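Local coordinates for protein galactonate dehydratase (Zobellia galactanivorans, PDB 5OLC) that is an enzyme of the enolase superfamily, with an enolase-like N-terminal domain and a TIM-barrel-type C-terminal domain, at residues A[184-189]-A[197-202]; A[210-215]-A[225-230]. One frame throughout, in Å; residues are numbered along the deposited sequence.

Interaction 1: residues A[184-189]-A[197-202]; sequences KYIAAI and MRLMID
Leu199 on strand 198-202 meets Ile189 on helix 179-193 through both of its methyl branches. Leu199 CD1 lies against the CG1-CD1 arm of Ile189, 3.8 Å from Ile189 CD1. Leu199 CD2 sits equally close, 3.8 Å, to Ile189 CG2. The two side chains cross at a slant. In Ile189, CG1 is anti to the backbone N (chi1 -176°), while CG2 lies between the backbone N and the carbonyl carbon. The two arms therefore diverge from CB and meet different Leu199 methyls.

One helical turn earlier, Ile186 reaches Ile201. Its CD1 lies 4.0 Å from Ile201 CG2, and these two side chains cross at about a right angle. Ile186 CG2 also comes within 4.4 Å of Leu199 CD2, a looser touch that joins the two pairs.

Helix and strand run nearly antiparallel, with their axes at 161° and 10.7 Å apart at the closest approach. This is expected where the helix of a beta-alpha-beta unit, here 170-174, 179-193 and 198-202, runs back between two parallel strands. Met173 of strand 170-174 packs on both Ile186 and Ile189, and Ala160 of helix 154-165 adds to the cover of Ile189. Ile201 also touches Phe227 on the next strand.

All four touching residues are buried. The contact rests on van der Waals and hydrophobic packing, with no polar side-chain atom across it that would need a partner.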
ATOM      1  N   LYS A 184      24.397 -32.027  -8.970  1.00 93.60           N
ATOM      2  CA  LYS A 184      25.109 -33.217  -9.430  1.00 93.51           C
ATOM      3  C   LYS A 184      24.145 -34.422  -9.431  1.00 97.06           C
ATOM      4  O   LYS A 184      24.145 -35.210 -10.383  1.00 96.68           O
ATOM      5  CB  LYS A 184      26.326 -33.463  -8.512  1.00 96.63           C
ATOM      6  CG  LYS A 184      27.096 -34.764  -8.724  1.00113.97           C
ATOM      7  CD  LYS A 184      27.729 -35.191  -7.407  1.00126.32           C
ATOM      8  CE  LYS A 184      28.531 -36.462  -7.500  1.00139.97           C
ATOM      9  NZ  LYS A 184      28.780 -37.034  -6.148  1.00148.44           N
ATOM     10  N   TYR A 185      23.315 -34.543  -8.372  1.00 92.83           N
ATOM     11  CA  TYR A 185      22.348 -35.631  -8.193  1.00 91.93           C
ATOM     12  C   TYR A 185      21.057 -35.448  -9.008  1.00 93.78           C
ATOM     13  O   TYR A 185      20.551 -36.435  -9.547  1.00 92.93           O
ATOM     14  CB  TYR A 185      22.048 -35.867  -6.702  1.00 93.08           C
ATOM     15  CG  TYR A 185      23.200 -36.425  -5.883  1.00 95.12           C
ATOM     16  CD1 TYR A 185      24.302 -37.020  -6.496  1.00 97.32           C
ATOM     17  CD2 TYR A 185      23.162 -36.409  -4.492  1.00 96.00           C
ATOM     18  CE1 TYR A 185      25.356 -37.541  -5.746  1.00 98.82           C
ATOM     19  CE2 TYR A 185      24.202 -36.944  -3.730  1.00 96.88           C
ATOM     20  CZ  TYR A 185      25.299 -37.508  -4.361  1.00104.78           C
ATOM     21  OH  TYR A 185      26.330 -38.025  -3.609  1.00105.21           O
ATOM     22  N   ILE A 186      20.538 -34.193  -9.113  1.00 89.20           N
ATOM     23  CA  ILE A 186      19.345 -33.832  -9.898  1.00 88.53           C
ATOM     24  C   ILE A 186      19.615 -34.165 -11.370  1.00 92.50           C
ATOM     25  O   ILE A 186      18.733 -34.685 -12.056  1.00 91.98           O
ATOM     26  CB  ILE A 186      18.890 -32.355  -9.682  1.00 91.48           C
ATOM     27  CG1 ILE A 186      18.522 -32.092  -8.206  1.00 91.91           C
ATOM     28  CG2 ILE A 186      17.702 -31.988 -10.596  1.00 92.48           C
ATOM     29  CD1 ILE A 186      18.673 -30.645  -7.738  1.00 99.98           C
ATOM     30  N   ALA A 187      20.860 -33.914 -11.830  1.00 89.01           N
ATOM     31  CA  ALA A 187      21.312 -34.224 -13.186  1.00 88.39           C
ATOM     32  C   ALA A 187      21.278 -35.734 -13.432  1.00 91.62           C
ATOM     33  O   ALA A 187      20.835 -36.164 -14.496  1.00 90.38           O
ATOM     34  CB  ALA A 187      22.722 -33.698 -13.393  1.00 89.12           C
ATOM     35  N   ALA A 188      21.718 -36.531 -12.426  1.00 88.70           N
ATOM     36  CA  ALA A 188      21.788 -37.992 -12.468  1.00 88.46           C
ATOM     37  C   ALA A 188      20.415 -38.648 -12.532  1.00 92.71           C
ATOM     38  O   ALA A 188      20.217 -39.548 -13.354  1.00 92.71           O
ATOM     39  CB  ALA A 188      22.566 -38.516 -11.273  1.00 89.07           C
ATOM     40  N   ILE A 189      19.471 -38.195 -11.680  1.00 88.68           N
ATOM     41  CA  ILE A 189      18.109 -38.733 -11.621  1.00 87.95           C
ATOM     42  C   ILE A 189      17.340 -38.400 -12.903  1.00 91.66           C
ATOM     43  O   ILE A 189      16.691 -39.297 -13.446  1.00 91.34           O
ATOM     44  CB  ILE A 189      17.361 -38.340 -10.312  1.00 90.72           C
ATOM     45  CG1 ILE A 189      15.967 -38.998 -10.214  1.00 90.62           C
ATOM     46  CG2 ILE A 189      17.292 -36.834 -10.118  1.00 91.57           C
ATOM     47  CD1 ILE A 189      15.347 -38.989  -8.823  1.00 95.98           C
ATOM     48  N   MET A 197       9.004 -38.461 -17.390  1.00 92.46           N
ATOM     49  CA  MET A 197       8.576 -38.491 -15.989  1.00 90.99           C
ATOM     50  C   MET A 197       8.812 -37.144 -15.299  1.00 90.24           C
ATOM     51  O   MET A 197       9.888 -36.557 -15.466  1.00 89.99           O
ATOM     52  CB  MET A 197       9.285 -39.629 -15.236  1.00 93.50           C
ATOM     53  CG  MET A 197       8.572 -40.049 -13.981  1.00 97.40           C
ATOM     54  SD  MET A 197       9.607 -41.106 -12.948  1.00101.88           S
ATOM     55  CE  MET A 197       8.499 -41.437 -11.627  1.00 98.42           C
ATOM     56  N   ARG A 198       7.810 -36.662 -14.521  1.00 82.67           N
ATOM     57  CA  ARG A 198       7.906 -35.406 -13.758  1.00 80.36           C
ATOM     58  C   ARG A 198       8.817 -35.592 -12.538  1.00 80.82           C
ATOM     59  O   ARG A 198       8.854 -36.674 -11.949  1.00 80.93           O
ATOM     60  CB  ARG A 198       6.527 -34.920 -13.290  1.00 78.01           C
ATOM     61  CG  ARG A 198       5.645 -34.333 -14.375  1.00 81.11           C
ATOM     62  CD  ARG A 198       4.354 -33.717 -13.824  1.00 82.32           C
ATOM     63  NE  ARG A 198       3.595 -34.584 -12.911  1.00 83.15           N
ATOM     64  CZ  ARG A 198       2.756 -35.541 -13.296  1.00 96.57           C
ATOM     65  NH1 ARG A 198       2.580 -35.800 -14.587  1.00 89.66           N
ATOM     66  NH2 ARG A 198       2.113 -36.271 -12.391  1.00 76.77           N
ATOM     67  N   LEU A 199       9.534 -34.537 -12.154  1.00 73.79           N
ATOM     68  CA  LEU A 199      10.462 -34.576 -11.032  1.00 72.24           C
ATOM     69  C   LEU A 199      10.369 -33.283 -10.204  1.00 72.35           C
ATOM     70  O   LEU A 199      10.405 -32.190 -10.770  1.00 72.18           O
ATOM     71  CB  LEU A 199      11.890 -34.817 -11.582  1.00 72.31           C
ATOM     72  CG  LEU A 199      13.066 -34.809 -10.611  1.00 77.19           C
ATOM     73  CD1 LEU A 199      13.093 -36.066  -9.752  1.00 77.69           C
ATOM     74  CD2 LEU A 199      14.359 -34.697 -11.367  1.00 80.22           C
ATOM     75  N   MET A 200      10.241 -33.418  -8.867  1.00 65.47           N
ATOM     76  CA  MET A 200      10.140 -32.288  -7.926  1.00 63.62           C
ATOM     77  C   MET A 200      11.256 -32.351  -6.877  1.00 67.98           C
ATOM     78  O   MET A 200      11.661 -33.446  -6.495  1.00 67.88           O
ATOM     79  CB  MET A 200       8.771 -32.261  -7.217  1.00 64.83           C
ATOM     80  CG  MET A 200       7.585 -32.123  -8.147  1.00 66.98           C
ATOM     81  SD  MET A 200       7.007 -33.686  -8.861  1.00 69.62           S
ATOM     82  CE  MET A 200       6.201 -34.365  -7.513  1.00 65.65           C
ATOM     83  N   ILE A 201      11.725 -31.181  -6.397  1.00 64.88           N
ATOM     84  CA  ILE A 201      12.783 -31.077  -5.386  1.00 65.37           C
ATOM     85  C   ILE A 201      12.235 -30.532  -4.045  1.00 72.28           C
ATOM     86  O   ILE A 201      11.397 -29.628  -4.043  1.00 71.89           O
ATOM     87  CB  ILE A 201      14.030 -30.295  -5.901  1.00 68.28           C
ATOM     88  CG1 ILE A 201      13.674 -28.873  -6.385  1.00 68.47           C
ATOM     89  CG2 ILE A 201      14.723 -31.086  -7.008  1.00 69.27           C
ATOM     90  CD1 ILE A 201      14.809 -27.862  -6.373  1.00 71.66           C
ATOM     91  N   ASP A 202      12.684 -31.118  -2.916  1.00 70.58           N
ATOM     92  CA  ASP A 202      12.259 -30.736  -1.570  1.00 71.09           C
ATOM     93  C   ASP A 202      13.464 -30.419  -0.684  1.00 77.01           C
ATOM     94  O   ASP A 202      14.236 -31.315  -0.339  1.00 76.88           O
ATOM     95  CB  ASP A 202      11.378 -31.835  -0.951  1.00 73.32           C
ATOM     96  CG  ASP A 202      10.842 -31.559   0.452  1.00 88.68           C
ATOM     97  OD1 ASP A 202      10.849 -30.371   0.880  1.00 88.91           O
ATOM     98  OD2 ASP A 202      10.393 -32.523   1.115  1.00 97.82           O
TER

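Interaction 2: residues A[210-215]-A[225-230]; sequences KEAIEL and SWFEEP
The ring of Phe227, on strand 224-228, packs against Ala212 and Leu215 of helix 209-219. With CG anti to the backbone N (chi1 -167°), the ring extends outward from the strand. Its CZ lies 3.8 Å from Leu215 CD2, and the two side chains approach at a slant.

Ala212 meets the neighbouring ring corner. Its carbonyl O lies at the ring edge, near the ring plane, 3.9 Å from Phe227 CE2. Its methyl CB is 4.3 Å from the same CE2 atom. Ala212 CB also approaches the backbone O of Pro230, at 4.2 Å.

Within its own segment Pro230 also packs on Phe227. Its CB stands 3.5 Å above the plane of the Phe227 ring, over the centre, and so covers one ring face. Glu229 has positive phi and psi (38° and 59°); this bend is consistent with the proline lying over the phenylalanine ring.

The contact closes the beta-alpha-beta unit of 198-202, 209-219 and 224-228. Leu215 also packs on Ile186 of helix 179-193. On the strand side, Phe227 and Pro230 both touch Ile250 of strand 250-252, while Tyr239 and Leu242 of helix 236-245 pack on Pro230.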
ATOM      1  N   LYS A 210      19.342 -16.777  -0.826  1.00 88.83           N
ATOM      2  CA  LYS A 210      20.521 -16.769  -1.711  1.00 89.42           C
ATOM      3  C   LYS A 210      20.897 -18.192  -2.185  1.00 93.86           C
ATOM      4  O   LYS A 210      21.312 -18.379  -3.332  1.00 93.61           O
ATOM      5  CB  LYS A 210      21.732 -16.129  -1.002  1.00 92.21           C
ATOM      6  CG  LYS A 210      21.682 -14.601  -0.857  1.00 98.52           C
ATOM      7  CD  LYS A 210      23.036 -14.013  -0.421  1.00 99.49           C
ATOM      8  CE  LYS A 210      23.334 -14.142   1.062  1.00 99.23           C
ATOM      9  NZ  LYS A 210      24.795 -14.134   1.354  1.00 99.87           N
ATOM     10  N   GLU A 211      20.766 -19.175  -1.287  1.00 90.19           N
ATOM     11  CA  GLU A 211      21.073 -20.578  -1.550  1.00 90.24           C
ATOM     12  C   GLU A 211      19.986 -21.242  -2.393  1.00 94.67           C
ATOM     13  O   GLU A 211      20.286 -22.151  -3.175  1.00 94.73           O
ATOM     14  CB  GLU A 211      21.253 -21.330  -0.223  1.00 91.58           C
ATOM     15  CG  GLU A 211      22.587 -21.060   0.455  1.00 99.70           C
ATOM     16  CD  GLU A 211      22.728 -21.461   1.912  1.00116.53           C
ATOM     17  OE1 GLU A 211      21.702 -21.748   2.569  1.00113.78           O
ATOM     18  OE2 GLU A 211      23.876 -21.446   2.412  1.00109.92           O
ATOM     19  N   ALA A 212      18.727 -20.785  -2.227  1.00 90.57           N
ATOM     20  CA  ALA A 212      17.550 -21.297  -2.920  1.00 90.11           C
ATOM     21  C   ALA A 212      17.527 -20.909  -4.394  1.00 92.99           C
ATOM     22  O   ALA A 212      17.329 -21.802  -5.219  1.00 92.28           O
ATOM     23  CB  ALA A 212      16.280 -20.842  -2.219  1.00 90.89           C
ATOM     24  N   ILE A 213      17.750 -19.602  -4.738  1.00 88.84           N
ATOM     25  CA  ILE A 213      17.774 -19.163  -6.148  1.00 88.16           C
ATOM     26  C   ILE A 213      18.988 -19.707  -6.874  1.00 92.12           C
ATOM     27  O   ILE A 213      18.902 -19.949  -8.078  1.00 92.77           O
ATOM     28  CB  ILE A 213      17.592 -17.656  -6.457  1.00 90.90           C
ATOM     29  CG1 ILE A 213      17.283 -16.813  -5.224  1.00 90.92           C
ATOM     30  CG2 ILE A 213      16.538 -17.469  -7.546  1.00 91.86           C
ATOM     31  CD1 ILE A 213      18.161 -15.647  -5.115  1.00 98.74           C
ATOM     32  N   GLU A 214      20.110 -19.909  -6.159  1.00 87.28           N
ATOM     33  CA  GLU A 214      21.322 -20.494  -6.734  1.00 86.36           C
ATOM     34  C   GLU A 214      20.965 -21.891  -7.273  1.00 87.49           C
ATOM     35  O   GLU A 214      21.261 -22.193  -8.430  1.00 86.56           O
ATOM     36  CB  GLU A 214      22.445 -20.578  -5.679  1.00 87.88           C
ATOM     37  CG  GLU A 214      23.831 -20.748  -6.281  1.00100.22           C
ATOM     38  CD  GLU A 214      25.006 -20.609  -5.331  1.00127.61           C
ATOM     39  OE1 GLU A 214      24.920 -21.081  -4.172  1.00129.18           O
ATOM     40  OE2 GLU A 214      26.026 -20.022  -5.757  1.00121.77           O
ATOM     41  N   LEU A 215      20.242 -22.686  -6.452  1.00 82.66           N
ATOM     42  CA  LEU A 215      19.789 -24.033  -6.781  1.00 82.22           C
ATOM     43  C   LEU A 215      18.694 -24.001  -7.827  1.00 86.66           C
ATOM     44  O   LEU A 215      18.752 -24.793  -8.767  1.00 86.73           O
ATOM     45  CB  LEU A 215      19.325 -24.777  -5.513  1.00 82.00           C
ATOM     46  CG  LEU A 215      18.624 -26.143  -5.672  1.00 85.97           C
ATOM     47  CD1 LEU A 215      19.541 -27.198  -6.285  1.00 85.77           C
ATOM     48  CD2 LEU A 215      18.117 -26.629  -4.340  1.00 87.92           C
ATOM     49  N   SER A 225       9.180 -29.815 -11.792  1.00 67.95           N
ATOM     50  CA  SER A 225       7.745 -29.572 -11.656  1.00 67.12           C
ATOM     51  C   SER A 225       7.414 -28.601 -10.519  1.00 70.64           C
ATOM     52  O   SER A 225       6.513 -27.783 -10.684  1.00 70.49           O
ATOM     53  CB  SER A 225       6.975 -30.878 -11.546  1.00 69.57           C
ATOM     54  OG  SER A 225       7.130 -31.604 -12.757  1.00 77.79           O
ATOM     55  N   TRP A 226       8.166 -28.654  -9.396  1.00 66.20           N
ATOM     56  CA  TRP A 226       8.025 -27.704  -8.291  1.00 65.47           C
ATOM     57  C   TRP A 226       9.152 -27.821  -7.249  1.00 70.74           C
ATOM     58  O   TRP A 226       9.804 -28.861  -7.145  1.00 70.46           O
ATOM     59  CB  TRP A 226       6.620 -27.711  -7.617  1.00 63.26           C
ATOM     60  CG  TRP A 226       6.345 -28.811  -6.640  1.00 63.54           C
ATOM     61  CD1 TRP A 226       6.912 -28.980  -5.413  1.00 66.17           C
ATOM     62  CD2 TRP A 226       5.318 -29.802  -6.747  1.00 63.46           C
ATOM     63  NE1 TRP A 226       6.357 -30.066  -4.783  1.00 65.53           N
ATOM     64  CE2 TRP A 226       5.382 -30.599  -5.585  1.00 66.87           C
ATOM     65  CE3 TRP A 226       4.395 -30.146  -7.749  1.00 64.97           C
ATOM     66  CZ2 TRP A 226       4.545 -31.703  -5.386  1.00 66.20           C
ATOM     67  CZ3 TRP A 226       3.558 -31.232  -7.546  1.00 66.24           C
ATOM     68  CH2 TRP A 226       3.627 -31.989  -6.371  1.00 66.79           C
ATOM     69  N   PHE A 227       9.351 -26.734  -6.472  1.00 67.33           N
ATOM     70  CA  PHE A 227      10.311 -26.651  -5.388  1.00 66.94           C
ATOM     71  C   PHE A 227       9.532 -26.545  -4.072  1.00 69.60           C
ATOM     72  O   PHE A 227       8.884 -25.529  -3.798  1.00 67.85           O
ATOM     73  CB  PHE A 227      11.292 -25.478  -5.603  1.00 69.17           C
ATOM     74  CG  PHE A 227      12.536 -25.426  -4.732  1.00 71.30           C
ATOM     75  CD1 PHE A 227      12.777 -26.403  -3.768  1.00 74.79           C
ATOM     76  CD2 PHE A 227      13.457 -24.390  -4.868  1.00 73.72           C
ATOM     77  CE1 PHE A 227      13.910 -26.346  -2.963  1.00 75.86           C
ATOM     78  CE2 PHE A 227      14.601 -24.340  -4.064  1.00 76.62           C
ATOM     79  CZ  PHE A 227      14.814 -25.313  -3.114  1.00 74.87           C
ATOM     80  N   GLU A 228       9.578 -27.639  -3.285  1.00 66.76           N
ATOM     81  CA  GLU A 228       8.902 -27.798  -1.999  1.00 66.81           C
ATOM     82  C   GLU A 228       9.735 -27.262  -0.849  1.00 70.04           C
ATOM     83  O   GLU A 228      10.938 -27.523  -0.778  1.00 68.76           O
ATOM     84  CB  GLU A 228       8.507 -29.266  -1.763  1.00 68.47           C
ATOM     85  CG  GLU A 228       7.299 -29.422  -0.854  1.00 81.13           C
ATOM     86  CD  GLU A 228       6.851 -30.848  -0.602  1.00104.77           C
ATOM     87  OE1 GLU A 228       6.378 -31.499  -1.560  1.00 93.32           O
ATOM     88  OE2 GLU A 228       6.929 -31.302   0.563  1.00103.06           O
ATOM     89  N   GLU A 229       9.071 -26.499   0.044  1.00 67.53           N
ATOM     90  CA  GLU A 229       9.640 -25.842   1.227  1.00 68.01           C
ATOM     91  C   GLU A 229      11.079 -25.272   0.956  1.00 72.62           C
ATOM     92  O   GLU A 229      12.038 -25.705   1.605  1.00 73.06           O
ATOM     93  CB  GLU A 229       9.570 -26.794   2.445  1.00 69.48           C
ATOM     94  CG  GLU A 229       8.160 -27.033   2.966  1.00 81.61           C
ATOM     95  CD  GLU A 229       7.614 -26.012   3.950  1.00104.24           C
ATOM     96  OE1 GLU A 229       8.145 -25.930   5.081  1.00 98.10           O
ATOM     97  OE2 GLU A 229       6.602 -25.353   3.620  1.00 94.77           O
ATOM     98  N   PRO A 230      11.256 -24.354  -0.037  1.00 68.76           N
ATOM     99  CA  PRO A 230      12.613 -23.864  -0.367  1.00 68.56           C
ATOM    100  C   PRO A 230      13.346 -23.074   0.719  1.00 72.67           C
ATOM    101  O   PRO A 230      14.567 -23.174   0.813  1.00 72.88           O
ATOM    102  CB  PRO A 230      12.377 -23.007  -1.605  1.00 69.95           C
ATOM    103  CG  PRO A 230      10.961 -22.568  -1.491  1.00 73.97           C
ATOM    104  CD  PRO A 230      10.255 -23.751  -0.940  1.00 69.75           C
TER

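Interactions 1 and 2 come from successive beta-alpha-beta units of the same barrel, with centres about 12 Å apart. Each packs an outer helix on the strand that follows it. Strands 198-202 and 224-228 are parallel neighbours, probably hydrogen-bonded from Ile201 O to Glu228 N (2.8 Å) and from Leu199 O to Ser225 N (2.9 Å). The apolar layers of the two contacts are continuous. Lys172 of strand 170-174 forms a salt bridge with Glu228 and a long, weak ion pair with Asp202. In enolase-superfamily barrels, acidic residues at the C-terminal strand ends commonly bind a metal; Asp202, Glu228 and Glu254 lie at positions consistent with the metal-binding acids of relatives.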